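Local coordinates for uncharacterized protein (Novosphingobium aromaticivorans, PDB 2RFR), which is of unknown function but adopts the cystatin-like fold of the NTF2 superfamily and belongs to the SnoaL-like proteins, at residues A56-G60 / R61-A65. Sequence-based numbering, arbitrary orientation.
Sequences ATAKG and RAAIA
Ile64 N donates to Gly60 O, and this backbone bond closes the first turn of the helix that starts at Arg61. It measures 3.1 Å from Ile64 N to Gly60 O, with 160° at the hydrogen. Gly60 is the N-cap residue. Its positive phi (93°) turns the chain from the short strand 58-59 into the helix. In the next step of the helix, Ala65 N donates a hydrogen bond to Arg61 O at 2.9 Å.

A water bridges strand and helix. It donates to Lys59 O at 2.7 Å and accepts from Ala63 N at 3.0 Å. It thus gives an amide of the first turn a partner at the end of the strand.

The apolar contacts are small. Ala58 CB faces the helix and meets Ala63 CB at 4.1 Å. The same methyl touches Ile64 CG1 at 4.0 Å. Ile64 also packs on Leu40 of helix 37-41.

Two further van der Waals contacts set carbon against backbone oxygens. CG1 of Ile64 stands anti to its carbonyl carbon (chi1 -66°), which brings CG1 beside the Gly60 oxygen, 3.5 Å from Gly60 O. Ala63 CB sits 3.4 Å from Lys59 O.

Arg61 CB points away from the strand but still touches Gly60. From CG to NE the chain is extended, and NH2 donates a hydrogen bond to the carbonyl oxygen of Trp44, which ties the start of the helix to the chain after helix 37-41. Ala58 and Gly60 are hydrogen-bonded through the backbone to Tyr50 and Gly48 of the antiparallel strand 48-52. This is a direct strand-to-helix junction with glycine at the N-cap, joining an outermost strand of the mixed sheet to helix 61-69 in this NTF2-like, cystatin-like fold.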
ATOM      1  N   ALA A  56     -26.372   8.366   4.877  1.00  9.68           N
ATOM      2  CA  ALA A  56     -26.808   7.728   6.111  1.00 10.59           C
ATOM      3  C   ALA A  56     -25.682   6.871   6.645  1.00 10.80           C
ATOM      4  O   ALA A  56     -25.064   6.163   5.911  1.00 11.83           O
ATOM      5  CB  ALA A  56     -28.048   6.836   5.793  1.00 12.62           C
ATOM      6  N   THR A  57     -25.466   6.890   7.939  1.00 10.52           N
ATOM      7  CA  THR A  57     -24.475   6.007   8.546  1.00  9.76           C
ATOM      8  C   THR A  57     -24.986   4.608   8.595  1.00 10.77           C
ATOM      9  O   THR A  57     -26.169   4.373   8.965  1.00 12.55           O
ATOM     10  CB  THR A  57     -24.150   6.470   9.928  1.00 10.99           C
ATOM     11  OG1 THR A  57     -23.641   7.806   9.818  1.00 11.98           O
ATOM     12  CG2 THR A  57     -23.192   5.568  10.650  1.00 12.35           C
ATOM     13  N   ALA A  58     -24.175   3.625   8.204  1.00  9.56           N
ATOM     14  CA  ALA A  58     -24.488   2.216   8.353  1.00  9.54           C
ATOM     15  C   ALA A  58     -24.059   1.796   9.731  1.00  9.54           C
ATOM     16  O   ALA A  58     -22.884   1.875  10.078  1.00 10.80           O
ATOM     17  CB  ALA A  58     -23.744   1.413   7.290  1.00 10.77           C
ATOM     18  N   LYS A  59     -25.033   1.393  10.546  0.52  9.32           N
ATOM     19  CA  LYS A  59     -24.807   0.978  11.933  0.52 10.98           C
ATOM     20  C   LYS A  59     -25.167  -0.488  12.115  0.52  9.98           C
ATOM     21  O   LYS A  59     -26.330  -0.873  11.901  0.52 10.24           O
ATOM     22  CB  LYS A  59     -25.658   1.835  12.882  0.52 12.87           C
ATOM     23  CG  LYS A  59     -25.503   3.368  12.651  0.52 11.32           C
ATOM     24  CD  LYS A  59     -26.065   4.198  13.739  0.52 13.97           C
ATOM     25  CE  LYS A  59     -25.600   5.629  13.591  0.52 11.48           C
ATOM     26  NZ  LYS A  59     -26.303   6.463  14.662  0.52 18.28           N
ATOM     27  N   GLY A  60     -24.186  -1.287  12.511  1.00 10.49           N
ATOM     28  CA  GLY A  60     -24.352  -2.696  12.706  1.00 11.01           C
ATOM     29  C   GLY A  60     -23.984  -3.504  11.467  1.00 10.36           C
ATOM     30  O   GLY A  60     -24.054  -3.029  10.341  1.00 10.54           O
ATOM     31  N   ARG A  61     -23.640  -4.760  11.688  1.00 10.90           N
ATOM     32  CA  ARG A  61     -23.142  -5.589  10.616  1.00 12.07           C
ATOM     33  C   ARG A  61     -24.180  -5.729   9.496  1.00 10.88           C
ATOM     34  O   ARG A  61     -23.806  -5.743   8.326  1.00 10.82           O
ATOM     35  CB  ARG A  61     -22.693  -6.967  11.115  1.00 12.14           C
ATOM     36  CG  ARG A  61     -21.407  -6.927  11.825  1.00 12.52           C
ATOM     37  CD  ARG A  61     -20.977  -8.338  12.242  1.00 12.11           C
ATOM     38  NE  ARG A  61     -19.707  -8.313  12.923  1.00 13.22           N
ATOM     39  CZ  ARG A  61     -19.232  -9.335  13.572  1.00 13.95           C
ATOM     40  NH1 ARG A  61     -19.901 -10.501  13.585  1.00 16.68           N
ATOM     41  NH2 ARG A  61     -18.085  -9.202  14.210  1.00 18.25           N
ATOM     42  N   ALA A  62     -25.472  -5.874   9.822  1.00 11.36           N
ATOM     43  CA  ALA A  62     -26.460  -6.069   8.783  1.00 11.85           C
ATOM     44  C   ALA A  62     -26.479  -4.865   7.856  1.00 10.47           C
ATOM     45  O   ALA A  62     -26.532  -5.011   6.622  1.00 11.03           O
ATOM     46  CB  ALA A  62     -27.883  -6.332   9.366  1.00 13.81           C
ATOM     47  N   ALA A  63     -26.394  -3.651   8.399  1.00 10.71           N
ATOM     48  CA  ALA A  63     -26.446  -2.439   7.613  1.00  9.71           C
ATOM     49  C   ALA A  63     -25.179  -2.301   6.741  1.00  9.60           C
ATOM     50  O   ALA A  63     -25.236  -1.824   5.616  1.00 10.22           O
ATOM     51  CB  ALA A  63     -26.661  -1.225   8.491  1.00 11.09           C
ATOM     52  N   ILE A  64     -24.042  -2.684   7.298  1.00  9.46           N
ATOM     53  CA  ILE A  64     -22.782  -2.605   6.554  1.00  9.00           C
ATOM     54  C   ILE A  64     -22.843  -3.616   5.424  1.00  9.80           C
ATOM     55  O   ILE A  64     -22.519  -3.292   4.282  1.00 10.40           O
ATOM     56  CB  ILE A  64     -21.574  -2.802   7.475  1.00  9.69           C
ATOM     57  CG1 ILE A  64     -21.431  -1.644   8.492  1.00  9.34           C
ATOM     58  CG2 ILE A  64     -20.280  -2.973   6.603  1.00 10.11           C
ATOM     59  CD1 ILE A  64     -20.406  -1.834   9.585  1.00 11.81           C
ATOM     60  N   ALA A  65     -23.292  -4.851   5.665  1.00  9.68           N
ATOM     61  CA  ALA A  65     -23.465  -5.845   4.595  1.00 10.42           C
ATOM     62  C   ALA A  65     -24.425  -5.337   3.521  1.00 10.46           C
ATOM     63  O   ALA A  65     -24.216  -5.576   2.347  1.00 10.86           O
ATOM     64  CB  ALA A  65     -23.918  -7.188   5.161  1.00 11.53           C
TER
HETATM   65  O   HOH W   1     -27.386  -3.241  11.175  1.00 12.88           O